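Local coordinates for thiamin pyrophosphokinase family protein (Enterococcus faecalis, PDB 3MEL) that probably transfers pyrophosphate from ATP to thiamine to make thiamine diphosphate, which is bound here together with magnesium, at residues R31-L36 and L41-A46; E56-V61 and L68-A73; L82-A87 and P119-V124; L167-R170 and Y174-T177. All blocks are in the same frame, centred on the assembly; numbering follows the deposited sequence.

Contacts 1 to 3 lie in the catalytic alpha/beta part of the chain, and contact 4 in the beta-rich thiamine-binding part, its centre about 31 Å from that of contact 3. Contact 1 is buried and almost wholly apolar; contact 2, at the surface, turns on one polar pair. They join elements of successive beta-alpha-beta units that share strand 45-48, and helix 57-64 packs against the helix of contact 1. Contact 3 is partly buried and mixes an aromatic face with an arginine; its helix 79-90 touches strand 68-70 of contact 2. Contact 4, also partly buried, differs in having a leucine cluster on one side of its strands and a guanidinium on the other.

Contact 1: R31-L36 and L41-A46; sequences RGCLHL and LPLQLA
Leu36, near the end of helix 32-37, meets Leu41, Pro42 and Leu43 as the chain turns back toward strand 45-48. CB and CG both stand beside the carbonyl oxygen of Pro42, at 3.9 Å from CB. Both methyls lie against this oxygen too, CD1 the nearer at 3.3 Å from Pro42 O. Beyond the fork they part company: CD1 reaches CD1 of Leu43 at 4.0 Å, whereas CD2 touches both CB of Leu41, at 3.7 Å, and CD1 of the same residue. The Leu36 and Leu41 side chains cross at about a right angle.

The backbone closes the same turn. Leu41 N donates to Leu36 O over 3.0 Å with an N-H...O angle of 156°, the donor tilted 24° from the carbonyl plane.

One helical turn earlier, Cys33 faces the start of the strand. Its sulfur stands beside its own backbone N (chi1 -67°), which directs it to CB of Ala46 at 3.5 Å and to CD1 of Leu43 at 4.1 Å. Leu43 thus bridges the two helix residues with one methyl. Val61 of helix 57-64 also packs on Cys33 and Ala46, while Ala46 is bonded through its backbone to Thr67 and Ile69. The side chain of Cys33 lies about 6 Å from that of the magnesium ligand Asp30. A single backbone hydrogen bond and otherwise mostly methyl and sulfur contacts imply that the helix is probably held to its strand mainly by apolar packing.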
loop_
_atom_site.group_PDB
_atom_site.type_symbol
_atom_site.label_atom_id
_atom_site.label_comp_id
_atom_site.label_asym_id
_atom_site.label_seq_id
_atom_site.Cartn_x
_atom_site.Cartn_y
_atom_site.Cartn_z
ATOM N N ARG A 31 -20.931 0.206 -0.091
ATOM C CA ARG A 31 -21.276 -0.928 -0.913
ATOM C C ARG A 31 -20.939 -2.270 -0.225
ATOM O O ARG A 31 -21.416 -3.340 -0.625
ATOM C CB ARG A 31 -20.587 -0.771 -2.268
ATOM C CG ARG A 31 -21.127 -1.677 -3.324
ATOM C CD ARG A 31 -21.257 -1.020 -4.687
ATOM N NE ARG A 31 -21.957 -1.979 -5.531
ATOM C CZ ARG A 31 -23.273 -1.980 -5.715
ATOM N NH1 ARG A 31 -24.013 -1.033 -5.157
ATOM N NH2 ARG A 31 -23.844 -2.910 -6.471
ATOM N N GLY A 32 -20.136 -2.202 0.832
ATOM C CA GLY A 32 -19.857 -3.373 1.641
ATOM C C GLY A 32 -21.082 -3.888 2.382
ATOM O O GLY A 32 -21.136 -5.067 2.764
ATOM N N CYS A 33 -22.052 -3.002 2.596
ATOM C CA CYS A 33 -23.346 -3.369 3.161
ATOM C C CYS A 33 -24.058 -4.420 2.299
ATOM O O CYS A 33 -24.627 -5.370 2.825
ATOM C CB CYS A 33 -24.237 -2.140 3.332
ATOM S SG CYS A 33 -23.716 -0.914 4.572
ATOM N N LEU A 34 -24.021 -4.263 0.979
ATOM C CA LEU A 34 -24.641 -5.249 0.093
ATOM C C LEU A 34 -23.862 -6.563 0.072
ATOM O O LEU A 34 -24.452 -7.651 0.046
ATOM C CB LEU A 34 -24.760 -4.700 -1.324
ATOM C CG LEU A 34 -25.504 -3.365 -1.411
ATOM C CD1 LEU A 34 -25.131 -2.578 -2.676
ATOM C CD2 LEU A 34 -27.023 -3.571 -1.276
ATOM N N HIS A 35 -22.533 -6.458 0.086
ATOM C CA HIS A 35 -21.670 -7.637 0.075
ATOM C C HIS A 35 -21.914 -8.575 1.265
ATOM O O HIS A 35 -21.876 -9.800 1.121
ATOM C CB HIS A 35 -20.205 -7.218 -0.032
ATOM C CG HIS A 35 -19.885 -6.525 -1.321
ATOM N ND1 HIS A 35 -18.717 -5.817 -1.525
ATOM C CD2 HIS A 35 -20.589 -6.424 -2.472
ATOM C CE1 HIS A 35 -18.716 -5.315 -2.747
ATOM N NE2 HIS A 35 -19.843 -5.666 -3.342
ATOM N N LEU A 36 -22.165 -7.989 2.430
ATOM C CA LEU A 36 -22.550 -8.742 3.605
ATOM C C LEU A 36 -23.869 -9.499 3.401
ATOM O O LEU A 36 -23.967 -10.680 3.736
ATOM C CB LEU A 36 -22.684 -7.798 4.794
ATOM C CG LEU A 36 -21.502 -7.621 5.735
ATOM C CD1 LEU A 36 -21.845 -6.615 6.803
ATOM C CD2 LEU A 36 -21.096 -8.946 6.359
ATOM N N LEU A 41 -24.840 -12.921 5.480
ATOM C CA LEU A 41 -24.301 -12.547 6.790
ATOM C C LEU A 41 -25.088 -11.383 7.392
ATOM O O LEU A 41 -25.834 -10.709 6.681
ATOM C CB LEU A 41 -22.818 -12.157 6.659
ATOM C CG LEU A 41 -21.753 -13.261 6.692
ATOM C CD1 LEU A 41 -20.423 -12.749 6.173
ATOM C CD2 LEU A 41 -21.600 -13.802 8.101
ATOM N N PRO A 42 -24.928 -11.138 8.706
ATOM C CA PRO A 42 -25.676 -10.028 9.325
ATOM C C PRO A 42 -25.189 -8.630 8.901
ATOM O O PRO A 42 -24.091 -8.456 8.365
ATOM C CB PRO A 42 -25.457 -10.239 10.838
ATOM C CG PRO A 42 -24.939 -11.620 10.978
ATOM C CD PRO A 42 -24.182 -11.910 9.710
ATOM N N LEU A 43 -26.041 -7.639 9.129
ATOM C CA LEU A 43 -25.699 -6.241 8.901
ATOM C C LEU A 43 -26.323 -5.530 10.055
ATOM O O LEU A 43 -27.530 -5.433 10.127
ATOM C CB LEU A 43 -26.305 -5.728 7.593
ATOM C CG LEU A 43 -26.179 -4.236 7.298
ATOM C CD1 LEU A 43 -24.715 -3.817 7.220
ATOM C CD2 LEU A 43 -26.921 -3.878 6.016
ATOM N N GLN A 44 -25.513 -5.063 10.984
ATOM C CA GLN A 44 -26.062 -4.443 12.171
ATOM C C GLN A 44 -25.777 -2.944 12.224
ATOM O O GLN A 44 -26.435 -2.207 12.972
ATOM C CB GLN A 44 -25.544 -5.149 13.419
ATOM C CG GLN A 44 -25.975 -6.595 13.497
ATOM C CD GLN A 44 -25.119 -7.384 14.437
ATOM O OE1 GLN A 44 -25.454 -7.570 15.593
ATOM N NE2 GLN A 44 -23.985 -7.821 13.951
ATOM N N LEU A 45 -24.794 -2.508 11.436
ATOM C CA LEU A 45 -24.432 -1.091 11.341
ATOM C C LEU A 45 -24.062 -0.752 9.897
ATOM O O LEU A 45 -23.146 -1.353 9.342
ATOM C CB LEU A 45 -23.279 -0.764 12.293
ATOM C CG LEU A 45 -22.757 0.673 12.387
ATOM C CD1 LEU A 45 -23.836 1.627 12.874
ATOM C CD2 LEU A 45 -21.522 0.742 13.292
ATOM N N ALA A 46 -24.803 0.175 9.281
ATOM C CA ALA A 46 -24.515 0.597 7.901
ATOM C C ALA A 46 -23.979 2.036 7.848
ATOM O O ALA A 46 -24.611 2.957 8.365
ATOM C CB ALA A 46 -25.733 0.439 7.035
#

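Contact 2: E56-V61 and L68-A73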
loop_
_atom_site.group_PDB
_atom_site.type_symbol
_atom_site.label_atom_id
_atom_site.label_comp_id
_atom_site.label_asym_id
_atom_site.label_seq_id
_atom_site.Cartn_x
_atom_site.Cartn_y
_atom_site.Cartn_z
ATOM N N GLU A 56 -32.664 1.814 -5.115
ATOM C CA GLU A 56 -33.294 0.566 -4.744
ATOM C C GLU A 56 -32.411 -0.268 -3.809
ATOM O O GLU A 56 -32.907 -0.945 -2.914
ATOM C CB GLU A 56 -33.626 -0.210 -6.016
ATOM C CG GLU A 56 -34.376 -1.492 -5.798
ATOM C CD GLU A 56 -34.777 -2.125 -7.104
ATOM O OE1 GLU A 56 -34.837 -1.394 -8.121
ATOM O OE2 GLU A 56 -35.037 -3.350 -7.110
ATOM N N GLU A 57 -31.101 -0.228 -4.023
ATOM C CA GLU A 57 -30.184 -0.963 -3.163
ATOM C C GLU A 57 -30.112 -0.317 -1.788
ATOM O O GLU A 57 -30.029 -1.011 -0.773
ATOM C CB GLU A 57 -28.797 -1.035 -3.785
ATOM C CG GLU A 57 -28.685 -2.010 -4.950
ATOM C CD GLU A 57 -27.413 -1.809 -5.748
ATOM O OE1 GLU A 57 -26.854 -0.688 -5.707
ATOM O OE2 GLU A 57 -26.982 -2.769 -6.423
ATOM N N TYR A 58 -30.167 1.013 -1.763
ATOM C CA TYR A 58 -30.125 1.769 -0.520
ATOM C C TYR A 58 -31.440 1.695 0.248
ATOM O O TYR A 58 -31.506 2.055 1.425
ATOM C CB TYR A 58 -29.788 3.220 -0.816
ATOM C CG TYR A 58 -29.594 4.050 0.417
ATOM C CD1 TYR A 58 -28.702 3.665 1.402
ATOM C CD2 TYR A 58 -30.299 5.218 0.599
ATOM C CE1 TYR A 58 -28.529 4.434 2.537
ATOM C CE2 TYR A 58 -30.136 5.987 1.731
ATOM C CZ TYR A 58 -29.253 5.600 2.692
ATOM O OH TYR A 58 -29.104 6.385 3.811
ATOM N N HIS A 59 -32.506 1.259 -0.411
ATOM C CA HIS A 59 -33.771 1.059 0.294
ATOM C C HIS A 59 -33.643 -0.273 1.041
ATOM O O HIS A 59 -34.055 -0.418 2.194
ATOM C CB HIS A 59 -34.952 1.052 -0.696
ATOM C CG HIS A 59 -36.297 0.921 -0.046
ATOM N ND1 HIS A 59 -36.919 -0.297 0.142
ATOM C CD2 HIS A 59 -37.133 1.854 0.465
ATOM C CE1 HIS A 59 -38.080 -0.106 0.743
ATOM N NE2 HIS A 59 -38.234 1.189 0.950
ATOM N N PHE A 60 -33.029 -1.234 0.365
ATOM C CA PHE A 60 -32.821 -2.561 0.908
ATOM C C PHE A 60 -31.844 -2.568 2.084
ATOM O O PHE A 60 -31.985 -3.372 3.000
ATOM C CB PHE A 60 -32.340 -3.488 -0.204
ATOM C CG PHE A 60 -31.983 -4.857 0.263
ATOM C CD1 PHE A 60 -32.906 -5.625 0.969
ATOM C CD2 PHE A 60 -30.726 -5.391 -0.011
ATOM C CE1 PHE A 60 -32.578 -6.897 1.400
ATOM C CE2 PHE A 60 -30.388 -6.663 0.417
ATOM C CZ PHE A 60 -31.317 -7.415 1.124
ATOM N N VAL A 61 -30.856 -1.677 2.055
ATOM C CA VAL A 61 -29.885 -1.571 3.136
ATOM C C VAL A 61 -30.486 -0.846 4.334
ATOM O O VAL A 61 -30.002 -0.944 5.456
ATOM C CB VAL A 61 -28.622 -0.852 2.663
ATOM C CG1 VAL A 61 -27.753 -0.464 3.835
ATOM C CG2 VAL A 61 -27.867 -1.728 1.695
ATOM N N LEU A 68 -28.514 2.714 11.001
ATOM C CA LEU A 68 -28.077 3.389 9.788
ATOM C C LEU A 68 -27.338 4.673 10.143
ATOM O O LEU A 68 -27.890 5.559 10.806
ATOM C CB LEU A 68 -29.281 3.719 8.905
ATOM C CG LEU A 68 -29.006 4.396 7.570
ATOM C CD1 LEU A 68 -28.096 3.519 6.730
ATOM C CD2 LEU A 68 -30.308 4.683 6.853
ATOM N N ILE A 69 -26.082 4.771 9.720
ATOM C CA ILE A 69 -25.402 6.064 9.725
ATOM C C ILE A 69 -25.137 6.550 8.302
ATOM O O ILE A 69 -24.186 6.140 7.654
ATOM C CB ILE A 69 -24.120 6.024 10.539
ATOM C CG1 ILE A 69 -24.462 5.718 11.992
ATOM C CG2 ILE A 69 -23.413 7.345 10.431
ATOM C CD1 ILE A 69 -23.307 5.789 12.907
ATOM N N GLN A 70 -26.028 7.390 7.805
ATOM C CA GLN A 70 -25.865 8.006 6.492
ATOM C C GLN A 70 -25.207 9.380 6.643
ATOM O O GLN A 70 -25.711 10.244 7.354
ATOM C CB GLN A 70 -27.229 8.113 5.811
ATOM C CG GLN A 70 -27.293 8.992 4.579
ATOM C CD GLN A 70 -28.650 9.676 4.470
ATOM O OE1 GLN A 70 -28.789 10.862 4.795
ATOM N NE2 GLN A 70 -29.670 8.918 4.060
ATOM N N ALA A 71 -24.064 9.567 6.002
ATOM C CA ALA A 71 -23.283 10.792 6.156
ATOM C C ALA A 71 -23.131 11.511 4.813
ATOM O O ALA A 71 -23.337 10.900 3.771
ATOM C CB ALA A 71 -21.916 10.468 6.749
ATOM N N PRO A 72 -22.775 12.807 4.841
ATOM C CA PRO A 72 -22.652 13.675 3.652
ATOM C C PRO A 72 -21.565 13.195 2.702
ATOM O O PRO A 72 -20.497 12.841 3.183
ATOM C CB PRO A 72 -22.234 15.024 4.244
ATOM C CG PRO A 72 -22.634 14.970 5.681
ATOM C CD PRO A 72 -22.510 13.538 6.090
ATOM N N ALA A 73 -21.811 13.175 1.394
ATOM C CA ALA A 73 -20.761 12.788 0.437
ATOM C C ALA A 73 -19.532 13.685 0.577
ATOM O O ALA A 73 -18.408 13.282 0.266
ATOM C CB ALA A 73 -21.279 12.847 -0.981
#
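The phenol oxygen of Tyr58 comes in against the flank of Gln70, the two side chains crossing at about a right angle between backbones whose CA atoms stand 10.3 Å apart. The compact part of the contact surrounds this oxygen. Gln70 NE2 donates to Tyr58 OH over 2.6 Å, nearly straight at 164°, and the hydroxyl lies close to the amide plane. The nitrogen arrives at the edge of the ring, and ring and amide planes are turned 45° from each other. CB and CG of Gln70 already flank the phenol oxygen, and the bend at the second torsion (chi2 -147°) brings the amide round so that NE2 reaches it; most of this residue's contact is with one atom.

The apolar side is looser. Leu68 offers CD2 to Tyr58 OH at 3.7 Å, and its CD1 comes obliquely to the ring, 4.3 Å from CE1. Phe50 meets the ring of Tyr58 and touches Leu68, adding aromatic cover, while Gln70 is exposed to solvent. The side chain of Gln70 is about 6 Å from that of the magnesium ligand Asp49. Helix 57-64 is thereby tied to strand 68-70, the outermost strand of the main sheet, in the beta-alpha-beta crossover that begins with strand 45-48.

Contact 3: L82-A87 and P119-V124; sequences LALQEA and PRFQGV
Leu84 sends CG anti to its backbone N (chi1 178°), and Phe121 keeps CG beside its own N, which brings methyl and ring together from opposite directions. Here two helices of the alpha/beta catalytic domain pack: helix 79-90, whose first residues Asp79 and Thr80 bind thiamine diphosphate, and the short, weakly bonded helix 119-122. The phenyl ring is sandwiched. CD2 of Leu84 lies over one face as a CH-pi contact, and CG of the neighbouring Arg120 covers the opposite face. Leu115 touches both Leu84 and Phe121, extending the apolar patch.

Beside this buried pair, Gln85 and Arg120 cross at about a right angle, with amide and guanidinium planes 64° apart. The extended Gln85 chain turns the amide oxygen OE1 onto CD of Arg120. The charged end of the arginine is held mainly by others: NH2 forms a salt bridge with Glu118, and NH1 another with Asp77. Together these acids would probably fix the guanidinium, which lies about 9 Å from a bound thiamine diphosphate. Pro119 packs on Tyr183 of the second subunit. At the ring edge, Phe121 CE1 approaches the backbone N of Gln85 at 4.0 Å; over the face, Leu84 CD2 stands 3.5 Å from the ring centroid, 16° off the normal.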
loop_
_atom_site.group_PDB
_atom_site.type_symbol
_atom_site.label_atom_id
_atom_site.label_comp_id
_atom_site.label_asym_id
_atom_site.label_seq_id
_atom_site.Cartn_x
_atom_site.Cartn_y
_atom_site.Cartn_z
ATOM N N LEU A 82 -15.053 6.956 9.244
ATOM C CA LEU A 82 -16.283 7.198 9.981
ATOM C C LEU A 82 -16.810 5.935 10.667
ATOM O O LEU A 82 -17.058 5.930 11.885
ATOM C CB LEU A 82 -17.348 7.771 9.050
ATOM C CG LEU A 82 -18.630 8.126 9.801
ATOM C CD1 LEU A 82 -18.314 9.040 10.983
ATOM C CD2 LEU A 82 -19.639 8.741 8.869
ATOM N N ALA A 83 -16.974 4.874 9.873
ATOM C CA ALA A 83 -17.451 3.587 10.366
ATOM C C ALA A 83 -16.591 3.065 11.499
ATOM O O ALA A 83 -17.114 2.572 12.478
ATOM C CB ALA A 83 -17.531 2.583 9.252
ATOM N N LEU A 84 -15.271 3.182 11.391
ATOM C CA LEU A 84 -14.408 2.713 12.475
ATOM C C LEU A 84 -14.669 3.437 13.790
ATOM O O LEU A 84 -14.799 2.797 14.826
ATOM C CB LEU A 84 -12.927 2.795 12.104
ATOM C CG LEU A 84 -11.880 2.387 13.166
ATOM C CD1 LEU A 84 -12.025 0.922 13.687
ATOM C CD2 LEU A 84 -10.484 2.650 12.613
ATOM N N GLN A 85 -14.753 4.760 13.757
ATOM C CA GLN A 85 -15.023 5.531 14.964
ATOM C C GLN A 85 -16.396 5.198 15.577
ATOM O O GLN A 85 -16.519 5.043 16.794
ATOM C CB GLN A 85 -14.901 7.034 14.681
ATOM C CG GLN A 85 -14.764 7.902 15.948
ATOM C CD GLN A 85 -14.251 9.293 15.649
ATOM O OE1 GLN A 85 -13.977 9.625 14.491
ATOM N NE2 GLN A 85 -14.110 10.117 16.690
ATOM N N GLU A 86 -17.420 5.092 14.738
ATOM C CA GLU A 86 -18.752 4.756 15.216
ATOM C C GLU A 86 -18.735 3.409 15.925
ATOM O O GLU A 86 -19.298 3.254 17.011
ATOM C CB GLU A 86 -19.756 4.695 14.057
ATOM C CG GLU A 86 -20.100 6.024 13.392
ATOM C CD GLU A 86 -20.631 7.074 14.365
ATOM O OE1 GLU A 86 -21.211 6.702 15.406
ATOM O OE2 GLU A 86 -20.465 8.287 14.087
ATOM N N ALA A 87 -18.100 2.431 15.282
ATOM C CA ALA A 87 -18.069 1.063 15.781
ATOM C C ALA A 87 -17.249 0.966 17.067
ATOM O O ALA A 87 -17.635 0.261 17.988
ATOM C CB ALA A 87 -17.537 0.129 14.720
ATOM N N PRO A 119 -5.067 10.623 16.186
ATOM C CA PRO A 119 -5.172 10.704 17.648
ATOM C C PRO A 119 -6.403 9.980 18.177
ATOM O O PRO A 119 -6.357 9.471 19.288
ATOM C CB PRO A 119 -5.247 12.211 17.911
ATOM C CG PRO A 119 -4.542 12.823 16.736
ATOM C CD PRO A 119 -4.892 11.948 15.561
ATOM N N ARG A 120 -7.471 9.908 17.386
ATOM C CA ARG A 120 -8.703 9.222 17.799
ATOM C C ARG A 120 -8.647 7.694 17.667
ATOM O O ARG A 120 -9.612 7.023 17.980
ATOM C CB ARG A 120 -9.905 9.746 17.003
ATOM C CG ARG A 120 -10.093 9.055 15.671
ATOM C CD ARG A 120 -10.994 9.841 14.729
ATOM N NE ARG A 120 -10.635 9.617 13.329
ATOM C CZ ARG A 120 -11.189 10.245 12.298
ATOM N NH1 ARG A 120 -12.126 11.141 12.508
ATOM N NH2 ARG A 120 -10.803 9.982 11.059
ATOM N N PHE A 121 -7.533 7.148 17.189
ATOM C CA PHE A 121 -7.382 5.707 17.012
ATOM C C PHE A 121 -6.118 5.220 17.681
ATOM O O PHE A 121 -5.963 4.024 17.912
ATOM C CB PHE A 121 -7.283 5.338 15.539
ATOM C CG PHE A 121 -8.531 5.569 14.778
ATOM C CD1 PHE A 121 -9.752 5.272 15.341
ATOM C CD2 PHE A 121 -8.491 6.075 13.487
ATOM C CE1 PHE A 121 -10.914 5.481 14.647
ATOM C CE2 PHE A 121 -9.657 6.280 12.779
ATOM C CZ PHE A 121 -10.878 5.982 13.366
ATOM N N GLN A 122 -5.191 6.135 17.939
ATOM C CA GLN A 122 -3.946 5.779 18.599
ATOM C C GLN A 122 -4.163 4.864 19.834
ATOM O O GLN A 122 -3.520 3.808 19.978
ATOM C CB GLN A 122 -3.201 7.046 18.988
ATOM C CG GLN A 122 -1.807 7.102 18.407
ATOM C CD GLN A 122 -0.749 7.362 19.463
ATOM O OE1 GLN A 122 -1.047 7.909 20.535
ATOM N NE2 GLN A 122 0.495 6.972 19.171
ATOM N N GLY A 123 -5.089 5.266 20.703
ATOM C CA GLY A 123 -5.372 4.561 21.936
ATOM C C GLY A 123 -5.847 3.141 21.730
ATOM O O GLY A 123 -5.923 2.361 22.679
ATOM N N VAL A 124 -6.158 2.791 20.490
ATOM C CA VAL A 124 -6.560 1.429 20.181
ATOM C C VAL A 124 -5.841 0.815 18.967
ATOM O O VAL A 124 -6.461 0.062 18.214
ATOM C CB VAL A 124 -8.100 1.317 19.990
ATOM C CG1 VAL A 124 -8.839 1.754 21.250
ATOM C CG2 VAL A 124 -8.573 2.131 18.794
#

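Contact 4: L167-R170 and Y174-T177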
loop_
_atom_site.group_PDB
_atom_site.type_symbol
_atom_site.label_atom_id
_atom_site.label_comp_id
_atom_site.label_asym_id
_atom_site.label_seq_id
_atom_site.Cartn_x
_atom_site.Cartn_y
_atom_site.Cartn_z
ATOM N N LEU A 167 15.496 -1.917 17.128
ATOM C CA LEU A 167 14.592 -2.970 16.683
ATOM C C LEU A 167 15.266 -4.335 16.731
ATOM O O LEU A 167 16.098 -4.652 15.870
ATOM C CB LEU A 167 14.068 -2.687 15.267
ATOM C CG LEU A 167 13.234 -3.812 14.646
ATOM C CD1 LEU A 167 12.126 -4.226 15.574
ATOM C CD2 LEU A 167 12.688 -3.417 13.308
ATOM N N THR A 168 14.910 -5.133 17.739
ATOM C CA THR A 168 15.427 -6.490 17.880
ATOM C C THR A 168 14.311 -7.433 17.489
ATOM O O THR A 168 13.148 -7.178 17.767
ATOM C CB THR A 168 15.866 -6.802 19.327
ATOM O OG1 THR A 168 16.836 -5.846 19.772
ATOM C CG2 THR A 168 16.478 -8.185 19.407
ATOM N N LEU A 169 14.653 -8.543 16.865
ATOM C CA LEU A 169 13.645 -9.365 16.233
ATOM C C LEU A 169 14.159 -10.807 16.129
ATOM O O LEU A 169 15.119 -11.078 15.424
ATOM C CB LEU A 169 13.309 -8.711 14.883
ATOM C CG LEU A 169 12.827 -9.310 13.563
ATOM C CD1 LEU A 169 12.774 -8.205 12.530
ATOM C CD2 LEU A 169 13.740 -10.408 13.078
ATOM N N ARG A 170 13.537 -11.722 16.874
ATOM C CA ARG A 170 13.995 -13.113 16.945
ATOM C C ARG A 170 12.990 -14.145 16.435
ATOM O O ARG A 170 11.903 -13.808 15.959
ATOM C CB ARG A 170 14.389 -13.485 18.380
ATOM C CG ARG A 170 15.626 -12.779 18.919
ATOM C CD ARG A 170 16.923 -13.300 18.291
ATOM N NE ARG A 170 18.071 -12.504 18.723
ATOM C CZ ARG A 170 18.640 -11.549 17.991
ATOM N NH1 ARG A 170 18.183 -11.282 16.771
ATOM N NH2 ARG A 170 19.677 -10.868 18.470
ATOM N N TYR A 174 15.182 -14.618 9.685
ATOM C CA TYR A 174 16.011 -13.451 9.377
ATOM C C TYR A 174 15.902 -12.533 10.568
ATOM O O TYR A 174 14.811 -12.312 11.094
ATOM C CB TYR A 174 15.519 -12.702 8.149
ATOM C CG TYR A 174 15.788 -13.388 6.839
ATOM C CD1 TYR A 174 17.082 -13.549 6.370
ATOM C CD2 TYR A 174 14.745 -13.850 6.054
ATOM C CE1 TYR A 174 17.331 -14.172 5.161
ATOM C CE2 TYR A 174 14.983 -14.478 4.845
ATOM C CZ TYR A 174 16.276 -14.638 4.404
ATOM O OH TYR A 174 16.511 -15.261 3.197
ATOM N N LEU A 175 17.030 -11.999 11.006
ATOM C CA LEU A 175 17.046 -11.292 12.268
ATOM C C LEU A 175 17.527 -9.862 12.105
ATOM O O LEU A 175 18.243 -9.525 11.155
ATOM C CB LEU A 175 17.926 -12.037 13.283
ATOM C CG LEU A 175 17.784 -13.561 13.437
ATOM C CD1 LEU A 175 18.733 -14.064 14.520
ATOM C CD2 LEU A 175 16.355 -13.986 13.741
ATOM N N LEU A 176 17.091 -9.018 13.026
ATOM C CA LEU A 176 17.699 -7.721 13.214
ATOM C C LEU A 176 18.004 -7.743 14.676
ATOM O O LEU A 176 17.376 -8.487 15.426
ATOM C CB LEU A 176 16.722 -6.582 12.939
ATOM C CG LEU A 176 16.157 -6.467 11.532
ATOM C CD1 LEU A 176 15.037 -5.449 11.532
ATOM C CD2 LEU A 176 17.247 -6.140 10.507
ATOM N N THR A 177 18.966 -6.941 15.099
ATOM C CA THR A 177 19.260 -6.897 16.511
ATOM C C THR A 177 19.792 -5.527 16.909
ATOM O O THR A 177 20.838 -5.097 16.435
ATOM C CB THR A 177 20.166 -8.097 16.947
ATOM O OG1 THR A 177 21.207 -7.639 17.812
ATOM C CG2 THR A 177 20.763 -8.818 15.740
#
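Leu176 crosses both Leu167 and Leu169 obliquely, one of its methyls serving both partners. Leu176 CD1 lies 3.6 Å from CD2 of Leu167 and 3.7 Å from CD1 of Leu169. The other branch of Leu169, CD2, turns toward the backbone of Tyr174 and Leu175. Tyr187 touches Leu176 too, while Phe199 packs on Leu167 and Leu169.

Arg170 points its side chain to the other side of its strand. A bend at the second torsion (chi2 -73°) folds the guanidinium back over the strand, so that Thr168 CG2 covers one of its faces and Thr177 CG2 sits at its edge in plane, with NH2 closest to CB of Thr177. The Arg170 and Leu175 side chains cross at about a right angle, with NH1 3.6 Å from CB of Leu175.

One carbonyl draws the polar groups together. Leu169 N donates to Leu176 O over 3.1 Å from above the carbonyl plane, bent at 136°, and NH1 of Arg170 adds a weak bond to the same oxygen. Thr168 OG1 is bonded to Asn178 N, and Tyr174 OH to Glu74 of the second subunit. Strand 167-170 is an outer strand of the three-stranded antiparallel sheet, and residues 174-177 turn back against it at the margin of the beta-sandwich typical of the thiamine-binding domain in this family.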